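Local coordinates for protein clan CA, family C40, NlpC/P60 superfamily cysteine peptidase (Trichomonas vaginalis, PDB 6BIO) that probably acts as a cysteine peptidase of the NlpC/P60 family, a peptidoglycan hydrolase that the protozoan directs against bacteria, at residues K32-S36 with S37-L41; W188-R192 with L193-M197. One frame throughout, in Å; residues are numbered along the deposited sequence.

Interaction 1. Residues K32-S36 with S37-L41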
loop_
_atom_site.group_PDB
_atom_site.type_symbol
_atom_site.label_atom_id
_atom_site.label_comp_id
_atom_site.label_asym_id
_atom_site.label_seq_id
_atom_site.Cartn_x
_atom_site.Cartn_y
_atom_site.Cartn_z
ATOM N N LYS A 32 -1.148 -0.464 18.127
ATOM C CA LYS A 32 0.166 0.166 18.266
ATOM C C LYS A 32 1.205 -0.625 17.482
ATOM O O LYS A 32 1.230 -1.857 17.517
ATOM C CB LYS A 32 0.567 0.251 19.738
ATOM C CG LYS A 32 -0.208 1.324 20.468
ATOM C CD LYS A 32 0.247 1.441 21.932
ATOM C CE LYS A 32 -0.483 2.607 22.642
ATOM N NZ LYS A 32 0.086 2.875 23.993
ATOM N N ALA A 33 2.121 0.088 16.836
ATOM C CA ALA A 33 3.233 -0.513 16.119
ATOM C C ALA A 33 4.545 -0.094 16.775
ATOM O O ALA A 33 4.664 1.012 17.340
ATOM C CB ALA A 33 3.213 -0.093 14.661
ATOM N N TYR A 34 5.511 -0.990 16.701
ATOM C CA TYR A 34 6.813 -0.812 17.323
ATOM C C TYR A 34 7.923 -1.176 16.345
ATOM O O TYR A 34 7.712 -1.831 15.336
ATOM C CB TYR A 34 6.931 -1.692 18.580
ATOM C CG TYR A 34 5.879 -1.412 19.593
ATOM C CD1 TYR A 34 6.045 -0.404 20.515
ATOM C CD2 TYR A 34 4.697 -2.134 19.608
ATOM C CE1 TYR A 34 5.070 -0.126 21.450
ATOM C CE2 TYR A 34 3.715 -1.868 20.547
ATOM C CZ TYR A 34 3.899 -0.854 21.451
ATOM O OH TYR A 34 2.942 -0.581 22.406
ATOM N N LYS A 35 9.127 -0.770 16.670
ATOM C CA LYS A 35 10.266 -1.065 15.831
ATOM C C LYS A 35 11.077 -2.257 16.329
ATOM O O LYS A 35 12.137 -2.547 15.766
ATOM C CB LYS A 35 11.140 0.194 15.685
ATOM C CG LYS A 35 10.505 1.254 14.750
ATOM C CD LYS A 35 10.649 0.851 13.293
ATOM C CE LYS A 35 9.775 1.672 12.382
ATOM N NZ LYS A 35 10.069 1.298 10.986
ATOM N N SER A 36 10.600 -2.969 17.335
ATOM C CA SER A 36 11.209 -4.233 17.751
ATOM C C SER A 36 10.146 -5.134 18.373
ATOM O O SER A 36 9.046 -4.691 18.701
ATOM C CB SER A 36 12.318 -4.021 18.746
ATOM O OG SER A 36 11.803 -3.886 20.000
ATOM N N SER A 37 10.490 -6.409 18.527
ATOM C CA SER A 37 9.631 -7.391 19.165
ATOM C C SER A 37 9.769 -7.415 20.677
ATOM O O SER A 37 9.160 -8.270 21.343
ATOM C CB SER A 37 9.915 -8.761 18.623
ATOM O OG SER A 37 11.206 -9.189 19.024
ATOM N N ASN A 38 10.576 -6.522 21.226
ATOM C CA ASN A 38 10.683 -6.328 22.672
ATOM C C ASN A 38 10.808 -4.833 22.917
ATOM O O ASN A 38 11.859 -4.324 23.312
ATOM C CB ASN A 38 11.904 -7.084 23.192
ATOM C CG ASN A 38 11.921 -7.207 24.681
ATOM O OD1 ASN A 38 11.083 -6.635 25.398
ATOM N ND2 ASN A 38 12.889 -7.958 25.175
ATOM N N PRO A 39 9.733 -4.096 22.696
ATOM C CA PRO A 39 9.826 -2.643 22.624
ATOM C C PRO A 39 9.692 -2.017 23.990
ATOM O O PRO A 39 9.263 -2.646 24.957
ATOM C CB PRO A 39 8.598 -2.260 21.783
ATOM C CG PRO A 39 7.609 -3.363 22.049
ATOM C CD PRO A 39 8.431 -4.598 22.231
ATOM N N ASP A 40 10.083 -0.756 24.030
ATOM C CA ASP A 40 9.606 0.181 25.029
ATOM C C ASP A 40 8.130 0.415 24.703
ATOM O O ASP A 40 7.794 1.140 23.768
ATOM C CB ASP A 40 10.438 1.456 24.892
ATOM C CG ASP A 40 10.057 2.520 25.871
ATOM O OD1 ASP A 40 9.039 2.317 26.587
ATOM O OD2 ASP A 40 10.792 3.571 25.903
ATOM N N LEU A 41 7.231 -0.217 25.459
ATOM C CA LEU A 41 5.823 -0.231 25.052
ATOM C C LEU A 41 5.169 1.143 25.113
ATOM O O LEU A 41 4.118 1.345 24.478
ATOM C CB LEU A 41 5.024 -1.196 25.918
ATOM C CG LEU A 41 5.350 -2.677 25.696
ATOM C CD1 LEU A 41 4.848 -3.575 26.838
ATOM C CD2 LEU A 41 4.770 -3.201 24.384
HETATM O O HOH W 1 2.876 3.500 23.493
#
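Ser37 begins the turn that brings Pro39 and Leu41 over Tyr34. The OG of Ser37 is hydrogen-bonded to Glu60 and Asn61. Asn38 contributes its backbone: Asn38 N donates to Ser36 OG (3.2 Å, 148° at the hydrogen), closing an ST turn. Ser36 OG can accept this bond because chi1 of 83° sets it between its own backbone N and carbonyl carbon. Pro39 then makes the main apolar contact. It crosses the Tyr34 side chain at about a right angle, with CG over one ring face in a CH-pi contact, 3.8 Å from the ring centroid and 22° off the normal. Pro39 CB sits nearer the rim, 3.4 Å from Tyr34 CD1. Asp40 meets Tyr34 through its carbonyl, while its carboxylate forms a salt bridge with Arg43. At Leu41 the backbone reaches the phenol end: Leu41 O lies in the ring plane at the edge, 3.1 Å from Tyr34 OH, and CD2 of the same leucine packs 3.9 Å from Tyr34 CZ. A water bridges this carbonyl to Lys32, accepting from Lys32 NZ (2.9 Å) and donating to Leu41 O. The turn follows strand 30-34 and leads toward strand 46-49. Strand 30-34 lies between strands 46-49 and 71-76 in the antiparallel sheet, with Ala33 hydrogen-bonded to Tyr46 and Tyr34 to Trp74 through their backbones.

Interaction 2. Residues W188-R192 with L193-M197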
loop_
_atom_site.group_PDB
_atom_site.type_symbol
_atom_site.label_atom_id
_atom_site.label_comp_id
_atom_site.label_asym_id
_atom_site.label_seq_id
_atom_site.Cartn_x
_atom_site.Cartn_y
_atom_site.Cartn_z
ATOM N N TRP A 188 -4.432 5.045 3.431
ATOM C CA TRP A 188 -5.178 3.888 2.958
ATOM C C TRP A 188 -4.907 3.641 1.473
ATOM O O TRP A 188 -4.692 2.501 1.031
ATOM C CB TRP A 188 -6.682 4.107 3.226
ATOM C CG TRP A 188 -7.502 3.077 2.487
ATOM C CD1 TRP A 188 -7.753 1.812 2.858
ATOM C CD2 TRP A 188 -8.047 3.227 1.170
ATOM N NE1 TRP A 188 -8.427 1.150 1.850
ATOM C CE2 TRP A 188 -8.609 1.994 0.803
ATOM C CE3 TRP A 188 -8.123 4.290 0.270
ATOM C CZ2 TRP A 188 -9.237 1.804 -0.427
ATOM C CZ3 TRP A 188 -8.737 4.080 -0.937
ATOM C CH2 TRP A 188 -9.258 2.839 -1.282
ATOM N N ALA A 189 -5.016 4.686 0.654
ATOM C CA ALA A 189 -4.894 4.491 -0.787
ATOM C C ALA A 189 -3.535 3.886 -1.115
ATOM O O ALA A 189 -3.415 2.964 -1.928
ATOM C CB ALA A 189 -5.098 5.811 -1.530
ATOM N N TYR A 190 -2.471 4.427 -0.507
ATOM C CA TYR A 190 -1.146 3.878 -0.773
ATOM C C TYR A 190 -0.942 2.498 -0.148
ATOM O O TYR A 190 -0.222 1.661 -0.718
ATOM C CB TYR A 190 -0.045 4.912 -0.432
ATOM C CG TYR A 190 0.138 5.853 -1.612
ATOM C CD1 TYR A 190 0.899 5.439 -2.679
ATOM C CD2 TYR A 190 -0.472 7.092 -1.679
ATOM C CE1 TYR A 190 1.035 6.210 -3.788
ATOM C CE2 TYR A 190 -0.345 7.881 -2.806
ATOM C CZ TYR A 190 0.450 7.450 -3.845
ATOM O OH TYR A 190 0.607 8.197 -4.991
ATOM N N ASN A 191 -1.638 2.190 0.947
ATOM C CA ASN A 191 -1.603 0.836 1.495
ATOM C C ASN A 191 -2.039 -0.163 0.433
ATOM O O ASN A 191 -1.456 -1.243 0.309
ATOM C CB ASN A 191 -2.515 0.719 2.713
ATOM C CG ASN A 191 -2.521 -0.703 3.241
ATOM O OD1 ASN A 191 -3.422 -1.499 2.962
ATOM N ND2 ASN A 191 -1.481 -1.053 3.963
ATOM N N ARG A 192 -3.058 0.182 -0.355
ATOM C CA ARG A 192 -3.551 -0.712 -1.397
ATOM C C ARG A 192 -2.601 -0.871 -2.573
ATOM O O ARG A 192 -2.799 -1.775 -3.404
ATOM C CB ARG A 192 -4.898 -0.197 -1.847
ATOM C CG ARG A 192 -6.031 -0.379 -0.822
ATOM C CD ARG A 192 -6.252 -1.809 -0.464
ATOM N NE ARG A 192 -7.433 -2.059 0.342
ATOM C CZ ARG A 192 -7.443 -2.288 1.642
ATOM N NH1 ARG A 192 -6.357 -2.196 2.358
ATOM N NH2 ARG A 192 -8.576 -2.616 2.233
ATOM N N LEU A 193 -1.546 -0.064 -2.642
ATOM C CA LEU A 193 -0.458 -0.191 -3.606
ATOM C C LEU A 193 0.821 -0.684 -2.950
ATOM O O LEU A 193 1.896 -0.669 -3.572
ATOM C CB LEU A 193 -0.216 1.171 -4.272
ATOM C CG LEU A 193 -1.451 1.687 -5.035
ATOM C CD1 LEU A 193 -1.234 3.105 -5.514
ATOM C CD2 LEU A 193 -1.829 0.795 -6.236
ATOM N N ASP A 194 0.731 -1.145 -1.705
ATOM C CA ASP A 194 1.890 -1.673 -0.990
ATOM C C ASP A 194 2.990 -0.624 -0.879
ATOM O O ASP A 194 4.175 -0.943 -0.962
ATOM C CB ASP A 194 2.397 -2.975 -1.612
ATOM C CG ASP A 194 3.343 -3.779 -0.714
ATOM O OD1 ASP A 194 3.308 -3.640 0.522
ATOM O OD2 ASP A 194 4.084 -4.584 -1.333
ATOM N N ILE A 195 2.576 0.619 -0.607
ATOM C CA ILE A 195 3.501 1.732 -0.444
ATOM C C ILE A 195 3.158 2.362 0.905
ATOM O O ILE A 195 1.997 2.697 1.157
ATOM C CB ILE A 195 3.350 2.755 -1.589
ATOM C CG1 ILE A 195 3.828 2.118 -2.879
ATOM C CG2 ILE A 195 4.107 4.044 -1.243
ATOM C CD1 ILE A 195 3.385 2.939 -4.101
ATOM N N PHE A 196 4.159 2.544 1.764
ATOM C CA PHE A 196 3.916 3.154 3.065
ATOM C C PHE A 196 4.034 4.658 3.026
ATOM O O PHE A 196 5.021 5.214 2.533
ATOM C CB PHE A 196 4.939 2.647 4.069
ATOM C CG PHE A 196 4.676 3.139 5.461
ATOM C CD1 PHE A 196 3.706 2.555 6.250
ATOM C CD2 PHE A 196 5.398 4.205 5.991
ATOM C CE1 PHE A 196 3.449 3.006 7.524
ATOM C CE2 PHE A 196 5.120 4.668 7.272
ATOM C CZ PHE A 196 4.141 4.057 8.039
ATOM N N MET A 197 3.073 5.316 3.625
ATOM C CA MET A 197 3.283 6.677 4.093
ATOM C C MET A 197 2.790 6.722 5.519
ATOM O O MET A 197 1.986 5.885 5.929
ATOM C CB MET A 197 2.637 7.763 3.277
ATOM C CG MET A 197 1.159 7.692 3.226
ATOM S SD MET A 197 0.318 9.131 2.410
ATOM C CE MET A 197 0.946 8.985 0.785
#
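A Schellman motif ends helix 182-191 of the NlpC/P60 region, and the chain beyond it wraps back around Tyr190. Asp194, with positive phi (59°), is its C-prime residue. Ile195 N donates to Tyr190 O at 3.0 Å, and Asp194 N to Asn191 O at 3.0 Å, the latter closing a type I turn. Tyr190 O also accepts from Leu193 N (2.9 Å); its two donors approach from opposite faces of the carbonyl plane, neither along a lone pair. The Asp194 carboxylate is hydrogen-bonded to His55, Gly69 N and Asn121, joining the helix end to the region of the ten-stranded antiparallel sheet, where His55 lies on strand 53-60 and Asn121 on strand 114-122. The Tyr190 ring is flanked on both sides. Ile195 runs alongside it, pointing the same way, with CD1 in the ring plane at the edge and CG2 3.8 Å from Tyr190 CD1. On the other ortho carbon, Met197 CE comes in obliquely, 3.4 Å from Tyr190 CD2; a bend at chi3 (63°) curls the methyl there. Tyr190 OH is held by Gly220 O. Arg192, salt-bridged to Asp51, lays its CG over the Trp188 face, and Trp188 NE1 sits 3.5 Å above the plane of the Arg192 guanidinium, over its centre.

Overall arrangement
Both contacts are local reversals at the end of a regular element, a strand for 32-41 and a helix for 188-197, and each packs later residues against a tyrosine. Interaction 1 lies near the surface, only partly buried, 22 Å from the centre of the chain, and adds a side-chain acceptor and a bridging water to its proline-tyrosine contact. Interaction 2 is buried near that centre, with backbone capping bonds and aliphatic packing within the NlpC/P60 family region. The two do not touch: their nearest atoms are about 7 Å apart. Tyr46 touches both stretches, through residues that take no part in either contact: Ala33 and Lys35 pack on it, and Phe196 meets its ring.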